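Local coordinates for beta-glucanase (Bacteroides thetaiotaomicron, PDB 6EUG), which probably hydrolyses O-glycosidic bonds, its family 43 glycoside hydrolase part acting as a beta-1,3-galactosidase in arabinogalactan breakdown, at residues A[336-341]-A[348-353]; A[165-170]-A[253-258]. All coordinates share one frame; numbering follows the deposited sequence. Where two conformers were deposited one is given.

Interaction 1 (A[336-341]-A[348-353])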
ATOM      1  N   MET A 336      10.897   2.628   3.100  1.00 14.53           N
ATOM      2  CA  MET A 336      10.578   1.537   4.032  1.00 16.00           C
ATOM      3  C   MET A 336      10.136   0.310   3.237  1.00 15.51           C
ATOM      4  O   MET A 336       9.275   0.399   2.333  1.00 14.41           O
ATOM      5  CB  MET A 336       9.460   1.942   5.012  1.00 17.02           C
ATOM      6  CG  MET A 336       9.807   3.091   5.948  1.00 18.47           C
ATOM      7  SD  MET A 336       8.416   3.689   6.912  1.00 21.09           S
ATOM      8  CE  MET A 336       7.783   2.170   7.632  1.00 22.33           C
ATOM      9  N   ALA A 337      10.707  -0.840   3.605  1.00 14.82           N
ATOM     10  CA  ALA A 337      10.372  -2.111   2.994  1.00 14.83           C
ATOM     11  C   ALA A 337      10.300  -3.213   4.043  1.00 14.74           C
ATOM     12  O   ALA A 337      10.858  -3.065   5.138  1.00 16.35           O
ATOM     13  CB  ALA A 337      11.399  -2.487   1.921  1.00 14.57           C
ATOM     14  N   ASP A 338       9.632  -4.317   3.672  1.00 14.78           N
ATOM     15  CA  ASP A 338       9.588  -5.574   4.458  1.00 14.00           C
ATOM     16  C   ASP A 338      10.581  -6.588   3.893  1.00 15.40           C
ATOM     17  O   ASP A 338      10.766  -6.646   2.654  1.00 15.93           O
ATOM     18  CB  ASP A 338       8.180  -6.162   4.424  1.00 13.98           C
ATOM     19  CG  ASP A 338       7.187  -5.264   5.107  1.00 15.32           C
ATOM     20  OD1 ASP A 338       7.265  -5.115   6.372  1.00 16.65           O
ATOM     21  OD2 ASP A 338       6.335  -4.707   4.386  1.00 15.10           O
ATOM     22  N   MET A 339      11.246  -7.360   4.767  1.00 15.73           N
ATOM     23  CA  MET A 339      12.053  -8.513   4.344  1.00 17.09           C
ATOM     24  C   MET A 339      11.323  -9.791   4.811  1.00 17.40           C
ATOM     25  O   MET A 339      11.458 -10.197   5.973  1.00 18.89           O
ATOM     26  CB  MET A 339      13.456  -8.375   4.951  1.00 22.22           C
ATOM     27  CG  MET A 339      14.533  -9.284   4.402  1.00 24.89           C
ATOM     28  SD  MET A 339      16.133  -9.045   5.229  1.00 32.39           S
ATOM     29  CE  MET A 339      16.205  -7.334   5.188  1.00 19.72           C
ATOM     30  N   TRP A 340      10.502 -10.376   3.937  1.00 16.43           N
ATOM     31  CA  TRP A 340       9.528 -11.380   4.358  1.00 17.66           C
ATOM     32  C   TRP A 340      10.199 -12.737   4.621  1.00 16.70           C
ATOM     33  O   TRP A 340      11.051 -13.172   3.825  1.00 18.18           O
ATOM     34  CB  TRP A 340       8.429 -11.583   3.308  1.00 15.88           C
ATOM     35  CG  TRP A 340       7.559 -10.380   3.043  1.00 13.76           C
ATOM     36  CD1 TRP A 340       7.536  -9.655   1.910  1.00 13.25           C
ATOM     37  CD2 TRP A 340       6.579  -9.811   3.914  1.00 13.18           C
ATOM     38  NE1 TRP A 340       6.609  -8.661   2.009  1.00 13.46           N
ATOM     39  CE2 TRP A 340       6.041  -8.700   3.253  1.00 12.90           C
ATOM     40  CE3 TRP A 340       6.172 -10.088   5.231  1.00 13.33           C
ATOM     41  CZ2 TRP A 340       5.043  -7.927   3.797  1.00 13.85           C
ATOM     42  CZ3 TRP A 340       5.169  -9.335   5.787  1.00 15.64           C
ATOM     43  CH2 TRP A 340       4.634  -8.223   5.090  1.00 14.39           C
ATOM     44  N   ARG A 341       9.786 -13.386   5.719  1.00 16.64           N
ATOM     45  CA  ARG A 341      10.176 -14.781   6.050  1.00 18.18           C
ATOM     46  C   ARG A 341       8.907 -15.628   6.082  1.00 18.45           C
ATOM     47  O   ARG A 341       8.259 -15.763   7.126  1.00 18.98           O
ATOM     48  CB  ARG A 341      10.892 -14.847   7.392  1.00 20.65           C
ATOM     49  CG  ARG A 341      12.233 -14.165   7.335  1.00 23.21           C
ATOM     50  CD  ARG A 341      13.040 -14.394   8.583  1.00 24.32           C
ATOM     51  NE  ARG A 341      14.381 -13.829   8.420  1.00 27.93           N
ATOM     52  CZ  ARG A 341      15.478 -14.259   9.035  1.00 25.44           C
ATOM     53  NH1 ARG A 341      15.447 -15.294   9.887  1.00 23.19           N
ATOM     54  NH2 ARG A 341      16.624 -13.645   8.783  1.00 29.97           N
ATOM     55  N   SER A 348       9.867 -11.838  10.090  1.00 18.90           N
ATOM     56  CA  SER A 348      10.144 -10.901   8.963  1.00 16.93           C
ATOM     57  C   SER A 348      10.759  -9.572   9.500  1.00 16.78           C
ATOM     58  O   SER A 348      10.397  -9.075  10.581  1.00 17.30           O
ATOM     59  CB  SER A 348       8.896 -10.622   8.115  1.00 16.14           C
ATOM     60  OG  SER A 348       8.225 -11.791   7.693  1.00 16.55           O
ATOM     61  N   ARG A 349      11.719  -9.046   8.746  1.00 15.99           N
ATOM     62  CA  ARG A 349      12.566  -7.901   9.153  1.00 16.08           C
ATOM     63  C   ARG A 349      12.167  -6.632   8.399  1.00 15.55           C
ATOM     64  O   ARG A 349      11.258  -6.644   7.542  1.00 16.50           O
ATOM     65  CB  ARG A 349      14.063  -8.235   8.948  1.00 19.46           C
ATOM     66  CG  ARG A 349      14.452  -9.623   9.459  1.00 22.66           C
ATOM     67  CD  ARG A 349      14.328  -9.685  10.968  1.00 19.28           C
ATOM     68  NE  ARG A 349      14.602 -11.028  11.515  1.00 22.99           N
ATOM     69  CZ  ARG A 349      15.814 -11.523  11.785  1.00 23.62           C
ATOM     70  NH1 ARG A 349      16.922 -10.817  11.552  1.00 22.17           N
ATOM     71  NH2 ARG A 349      15.922 -12.746  12.302  1.00 24.11           N
ATOM     72  N   TYR A 350      12.824  -5.532   8.725  1.00 18.20           N
ATOM     73  CA  TYR A 350      12.513  -4.214   8.143  1.00 17.46           C
ATOM     74  C   TYR A 350      13.754  -3.641   7.454  1.00 17.46           C
ATOM     75  O   TYR A 350      14.875  -3.723   8.007  1.00 15.95           O
ATOM     76  CB  TYR A 350      11.968  -3.287   9.250  1.00 18.26           C
ATOM     77  CG  TYR A 350      10.846  -3.918  10.049  1.00 17.82           C
ATOM     78  CD1 TYR A 350       9.593  -4.145   9.485  1.00 16.64           C
ATOM     79  CD2 TYR A 350      11.028  -4.274  11.385  1.00 15.94           C
ATOM     80  CE1 TYR A 350       8.569  -4.736  10.214  1.00 17.00           C
ATOM     81  CE2 TYR A 350      10.031  -4.880  12.108  1.00 18.68           C
ATOM     82  CZ  TYR A 350       8.799  -5.079  11.541  1.00 16.16           C
ATOM     83  OH  TYR A 350       7.840  -5.678  12.265  1.00 16.09           O
ATOM     84  N   ILE A 351      13.576  -3.076   6.243  1.00 16.56           N
ATOM     85  CA  ILE A 351      14.646  -2.347   5.540  1.00 15.54           C
ATOM     86  C   ILE A 351      14.239  -0.880   5.436  1.00 14.54           C
ATOM     87  O   ILE A 351      13.227  -0.575   4.813  1.00 16.13           O
ATOM     88  CB  ILE A 351      14.917  -2.885   4.119  1.00 16.51           C
ATOM     89  CG1 ILE A 351      15.422  -4.326   4.177  1.00 17.80           C
ATOM     90  CG2 ILE A 351      15.853  -1.967   3.326  1.00 16.40           C
ATOM     91  CD1 ILE A 351      15.202  -5.078   2.880  1.00 22.70           C
ATOM     92  N   TRP A 352      15.005   0.004   6.089  1.00 14.83           N
ATOM     93  CA  TRP A 352      14.787   1.442   6.028  1.00 15.37           C
ATOM     94  C   TRP A 352      16.084   2.087   5.522  1.00 17.12           C
ATOM     95  O   TRP A 352      17.168   1.854   6.107  1.00 16.97           O
ATOM     96  CB  TRP A 352      14.397   2.027   7.393  1.00 15.32           C
ATOM     97  CG  TRP A 352      13.049   1.691   7.963  1.00 16.72           C
ATOM     98  CD1 TRP A 352      12.174   0.698   7.575  1.00 17.80           C
ATOM     99  CD2 TRP A 352      12.482   2.260   9.149  1.00 18.51           C
ATOM    100  NE1 TRP A 352      11.073   0.686   8.403  1.00 17.68           N
ATOM    101  CE2 TRP A 352      11.231   1.628   9.369  1.00 18.53           C
ATOM    102  CE3 TRP A 352      12.880   3.277  10.015  1.00 18.01           C
ATOM    103  CZ2 TRP A 352      10.388   1.962  10.446  1.00 18.67           C
ATOM    104  CZ3 TRP A 352      12.024   3.619  11.089  1.00 16.98           C
ATOM    105  CH2 TRP A 352      10.802   2.955  11.290  1.00 18.35           C
ATOM    106  N   LEU A 353      15.984   2.868   4.436  1.00 16.88           N
ATOM    107  CA  LEU A 353      17.159   3.475   3.765  1.00 15.54           C
ATOM    108  C   LEU A 353      16.796   4.900   3.282  1.00 14.41           C
ATOM    109  O   LEU A 353      15.654   5.133   2.829  1.00 16.59           O
ATOM    110  CB  LEU A 353      17.626   2.629   2.560  1.00 15.35           C
ATOM    111  CG  LEU A 353      18.088   1.183   2.883  1.00 16.61           C
ATOM    112  CD1 LEU A 353      18.171   0.346   1.625  1.00 14.86           C
ATOM    113  CD2 LEU A 353      19.417   1.204   3.616  1.00 18.07           C
TER
HETATM  114  O   HOH W   1       9.238  -1.257   7.134  1.00 19.10           O
HETATM  115  O   HOH W   2       8.489  -7.165   7.702  1.00 14.47           O
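Arg-349 O takes two donors: Met-339 N, at 2.9 Å, and a water that also donates to OD1 of Asp-338. That carboxylate oxygen sits at the edge of the Tyr-350 ring and has a further partner in the backbone N of Gly-47. Ala-337 O is shared likewise, between Ile-351 N and a water that accepts from Trp-352 NE1. The ladder belongs to the antiparallel hairpin of strands 332-339 and 349-357, in one blade of the five-bladed beta-propeller of family 43. On the face with Asp-338 and Tyr-350, Met-336 lies alongside Trp-352, its CG 3.8 Å from the centroid of the five-membered ring and its SD farther out over the same face, a Met-aromatic contact. Across the sheet, Met-339 bends at chi3 (-47°), which brings CE tightly against Ile-351 CG1, at 3.3 Å. Beyond the strands, Ser-348 OG accepts a nearly straight bond from Arg-341 N (3.0 Å) and is also bonded to Leu-345 O. The guanidinium groups of Arg-341 and Arg-349 stack with planes 19° apart; Asp-347 salt-bridges both, which probably offsets their like charge, and Arg-349 NH1 also bonds Gly-32 O.

Interaction 2 (A[165-170]-A[253-258])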
ATOM      1  N   ALA A 165     -18.890   2.809 -12.030  1.00 19.33           N
ATOM      2  CA  ALA A 165     -18.113   3.911 -12.641  1.00 20.25           C
ATOM      3  C   ALA A 165     -16.969   3.383 -13.520  1.00 19.41           C
ATOM      4  O   ALA A 165     -16.265   2.429 -13.140  1.00 19.32           O
ATOM      5  CB  ALA A 165     -17.557   4.856 -11.570  1.00 22.83           C
ATOM      6  N   TYR A 166     -16.803   4.003 -14.682  1.00 17.73           N
ATOM      7  CA  TYR A 166     -15.673   3.757 -15.561  1.00 18.48           C
ATOM      8  C   TYR A 166     -14.483   4.654 -15.191  1.00 17.46           C
ATOM      9  O   TYR A 166     -14.654   5.766 -14.700  1.00 17.83           O
ATOM     10  CB  TYR A 166     -16.030   4.071 -17.023  1.00 20.08           C
ATOM     11  CG  TYR A 166     -16.918   3.086 -17.713  1.00 22.44           C
ATOM     12  CD1 TYR A 166     -16.387   1.915 -18.284  1.00 25.69           C
ATOM     13  CD2 TYR A 166     -18.286   3.313 -17.817  1.00 29.76           C
ATOM     14  CE1 TYR A 166     -17.204   0.989 -18.941  1.00 29.19           C
ATOM     15  CE2 TYR A 166     -19.117   2.403 -18.467  1.00 37.39           C
ATOM     16  CZ  TYR A 166     -18.573   1.245 -19.021  1.00 35.11           C
ATOM     17  OH  TYR A 166     -19.409   0.358 -19.643  1.00 39.58           O
ATOM     18  N   PRO A 167     -13.257   4.205 -15.489  1.00 16.56           N
ATOM     19  CA  PRO A 167     -12.107   5.084 -15.280  1.00 17.01           C
ATOM     20  C   PRO A 167     -12.181   6.297 -16.221  1.00 19.77           C
ATOM     21  O   PRO A 167     -12.617   6.152 -17.385  1.00 17.85           O
ATOM     22  CB  PRO A 167     -10.905   4.210 -15.693  1.00 17.52           C
ATOM     23  CG  PRO A 167     -11.422   2.831 -15.778  1.00 17.35           C
ATOM     24  CD  PRO A 167     -12.875   2.925 -16.111  1.00 17.58           C
ATOM     25  N   LEU A 168     -11.757   7.464 -15.733  1.00 18.33           N
ATOM     26  CA  LEU A 168     -11.769   8.706 -16.517  1.00 19.20           C
ATOM     27  C   LEU A 168     -10.947   8.554 -17.806  1.00 19.43           C
ATOM     28  O   LEU A 168     -11.275   9.154 -18.810  1.00 21.98           O
ATOM     29  CB  LEU A 168     -11.250   9.877 -15.670  1.00 24.23           C
ATOM     30  CG  LEU A 168     -11.151  11.277 -16.235  1.00 35.19           C
ATOM     31  CD1 LEU A 168     -12.536  11.859 -16.448  1.00 45.31           C
ATOM     32  CD2 LEU A 168     -10.362  12.114 -15.228  1.00 42.99           C
ATOM     33  N   ASN A 169      -9.901   7.736 -17.775  1.00 17.59           N
ATOM     34  CA  ASN A 169      -8.990   7.579 -18.910  1.00 18.96           C
ATOM     35  C   ASN A 169      -9.253   6.351 -19.802  1.00 18.13           C
ATOM     36  O   ASN A 169      -8.440   6.044 -20.653  1.00 24.33           O
ATOM     37  CB  ASN A 169      -7.510   7.631 -18.449  1.00 19.88           C
ATOM     38  CG  ASN A 169      -7.093   6.430 -17.614  1.00 19.18           C
ATOM     39  OD1 ASN A 169      -7.857   5.920 -16.795  1.00 16.32           O
ATOM     40  ND2 ASN A 169      -5.842   6.030 -17.759  1.00 20.73           N
ATOM     41  N   MET A 170     -10.395   5.687 -19.617  0.50 17.63           N
ATOM     42  CA  MET A 170     -10.843   4.630 -20.514  0.50 21.25           C
ATOM     43  C   MET A 170     -11.521   5.301 -21.701  0.50 21.01           C
ATOM     44  O   MET A 170     -12.398   6.144 -21.512  0.50 21.80           O
ATOM     45  CB  MET A 170     -11.805   3.695 -19.788  0.50 23.50           C
ATOM     46  CG  MET A 170     -12.086   2.392 -20.514  0.50 22.27           C
ATOM     47  SD  MET A 170     -12.521   1.029 -19.398  0.50 24.06           S
ATOM     48  CE  MET A 170     -12.914  -0.263 -20.573  0.50 17.06           C
ATOM     49  N   TYR A 253     -11.493   8.229 -10.973  1.00 15.64           N
ATOM     50  CA  TYR A 253     -10.301   7.373 -10.893  1.00 14.05           C
ATOM     51  C   TYR A 253      -9.670   7.140 -12.249  1.00 15.70           C
ATOM     52  O   TYR A 253     -10.356   7.276 -13.269  1.00 17.83           O
ATOM     53  CB  TYR A 253     -10.588   6.012 -10.245  1.00 13.34           C
ATOM     54  CG  TYR A 253     -11.383   4.951 -11.029  1.00 14.24           C
ATOM     55  CD1 TYR A 253     -12.756   5.078 -11.225  1.00 14.64           C
ATOM     56  CD2 TYR A 253     -10.753   3.771 -11.511  1.00 16.72           C
ATOM     57  CE1 TYR A 253     -13.486   4.096 -11.890  1.00 16.17           C
ATOM     58  CE2 TYR A 253     -11.469   2.780 -12.180  1.00 14.45           C
ATOM     59  CZ  TYR A 253     -12.840   2.926 -12.368  1.00 14.97           C
ATOM     60  OH  TYR A 253     -13.545   1.925 -13.038  1.00 16.07           O
ATOM     61  N   ILE A 254      -8.384   6.745 -12.234  1.00 15.30           N
ATOM     62  CA  ILE A 254      -7.654   6.335 -13.452  1.00 14.57           C
ATOM     63  C   ILE A 254      -7.088   4.899 -13.290  1.00 13.97           C
ATOM     64  O   ILE A 254      -6.966   4.376 -12.165  1.00 13.79           O
ATOM     65  CB  ILE A 254      -6.536   7.324 -13.867  1.00 15.76           C
ATOM     66  CG1 ILE A 254      -5.381   7.389 -12.830  1.00 17.62           C
ATOM     67  CG2 ILE A 254      -7.149   8.682 -14.166  1.00 16.11           C
ATOM     68  CD1 ILE A 254      -4.112   8.097 -13.283  1.00 19.00           C
ATOM     69  N   ARG A 255      -6.714   4.295 -14.414  1.00 13.93           N
ATOM     70  CA  ARG A 255      -6.030   3.003 -14.436  1.00 14.30           C
ATOM     71  C   ARG A 255      -4.711   3.174 -15.215  1.00 15.88           C
ATOM     72  O   ARG A 255      -4.672   3.857 -16.253  1.00 17.22           O
ATOM     73  CB  ARG A 255      -6.943   1.903 -15.026  1.00 14.88           C
ATOM     74  CG  ARG A 255      -7.273   2.000 -16.511  1.00 15.75           C
ATOM     75  CD  ARG A 255      -8.313   0.966 -16.938  1.00 15.37           C
ATOM     76  NE  ARG A 255      -7.807  -0.413 -17.035  1.00 15.15           N
ATOM     77  CZ  ARG A 255      -7.348  -1.002 -18.138  1.00 15.32           C
ATOM     78  NH1 ARG A 255      -7.294  -0.358 -19.295  1.00 17.17           N
ATOM     79  NH2 ARG A 255      -6.979  -2.289 -18.077  1.00 16.33           N
ATOM     80  N   ILE A 256      -3.634   2.586 -14.702  1.00 15.27           N
ATOM     81  CA  ILE A 256      -2.306   2.752 -15.278  1.00 15.74           C
ATOM     82  C   ILE A 256      -1.549   1.428 -15.313  1.00 13.90           C
ATOM     83  O   ILE A 256      -1.789   0.510 -14.502  1.00 15.03           O
ATOM     84  CB  ILE A 256      -1.455   3.835 -14.553  1.00 15.46           C
ATOM     85  CG1 ILE A 256      -1.330   3.532 -13.033  1.00 16.54           C
ATOM     86  CG2 ILE A 256      -2.046   5.232 -14.780  1.00 16.65           C
ATOM     87  CD1 ILE A 256      -0.341   4.438 -12.308  1.00 16.72           C
ATOM     88  N   PHE A 257      -0.646   1.314 -16.283  1.00 14.10           N
ATOM     89  CA  PHE A 257       0.160   0.089 -16.478  1.00 15.78           C
ATOM     90  C   PHE A 257      -0.647  -1.189 -16.540  1.00 15.90           C
ATOM     91  O   PHE A 257      -0.348  -2.162 -15.819  1.00 16.30           O
ATOM     92  CB  PHE A 257       1.367  -0.007 -15.475  1.00 17.43           C
ATOM     93  CG  PHE A 257       2.211   1.231 -15.484  1.00 16.58           C
ATOM     94  CD1 PHE A 257       3.029   1.480 -16.588  1.00 16.27           C
ATOM     95  CD2 PHE A 257       2.129   2.180 -14.461  1.00 15.53           C
ATOM     96  CE1 PHE A 257       3.739   2.670 -16.687  1.00 16.70           C
ATOM     97  CE2 PHE A 257       2.847   3.369 -14.559  1.00 15.88           C
ATOM     98  CZ  PHE A 257       3.646   3.609 -15.693  1.00 15.71           C
ATOM     99  N   PRO A 258      -1.662  -1.230 -17.432  1.00 16.48           N
ATOM    100  CA  PRO A 258      -2.446  -2.448 -17.512  1.00 16.91           C
ATOM    101  C   PRO A 258      -1.667  -3.676 -17.983  1.00 15.44           C
ATOM    102  O   PRO A 258      -0.977  -3.652 -19.017  1.00 20.14           O
ATOM    103  CB  PRO A 258      -3.591  -2.085 -18.450  1.00 21.15           C
ATOM    104  CG  PRO A 258      -3.106  -0.913 -19.244  1.00 22.45           C
ATOM    105  CD  PRO A 258      -2.157  -0.181 -18.330  1.00 19.21           C
TER
HETATM  106  O   HOH W   3     -13.761   7.906 -13.006  1.00 19.41           O
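Pro-167 lies flat against the ring of Tyr-253, the two side chains running side by side and pointing the same way. This joins a long loop, between strand 154-159 and helix 172-176, to strand 252-256, an edge strand of its four-stranded antiparallel propeller blade. CA of Pro-167 stands over the centre of the tyrosine ring, 3.8 Å from the centroid and 14° off the normal, a CH-pi contact, while CG of the proline reaches toward CE2 near the phenol end. With chi1 at 73°, the ring of Tyr-253 is set between its own backbone N and carbonyl carbon and reaches along the loop to Ala-165, where OH donates to the carbonyl O at 2.8 Å. The main chain of Tyr-253 is tied to the loop as well: Leu-168 N donates to its O at 2.8 Å, almost in line with the C=O bond, and a water accepts from its N and lies close to Tyr-166 O.

From Pro-167 to Met-170 the loop makes a type I turn, and Asn-169 at its third position points its amide at the strand. Arg-255 continues past the proline, its CD 3.8 Å from Pro-167 CG, to a salt bridge with Glu-232 and the carbonyls of Ile-196 and Ala-197. Val-202 of helix 200-205 packs against Pro-167, Tyr-253 and Arg-255. The amide of Asn-169 holds both polar backbone atoms of Arg-255: OD1 accepts from N at 3.1 Å, and ND2 donates to O at 2.9 Å, with that oxygen in the amide plane and the N-H...O angle 174°.

Interactions 1 and 2 lie on opposite sides of the chain's centre, with centres about 31 Å apart, and share no strand. Interaction 1 is the more buried: it pairs neighbouring strands within one blade, so a regular backbone ladder carries it, with sulfur, indole and aliphatic contacts on its faces and stacked arginines toward the solvent. Its loop end reaches the ligand site, where the side chain of Trp-340 is about 5 Å from the bound glucoimidazole and its NE1 bonds Gln-320 of the pocket. Interaction 2, partly buried, joins a loop to an outer strand of another blade across 82 intervening residues; there a phenol hydroxyl and a carboxamide supply much of the hydrogen bonding that backbone pairing supplies in interaction 1.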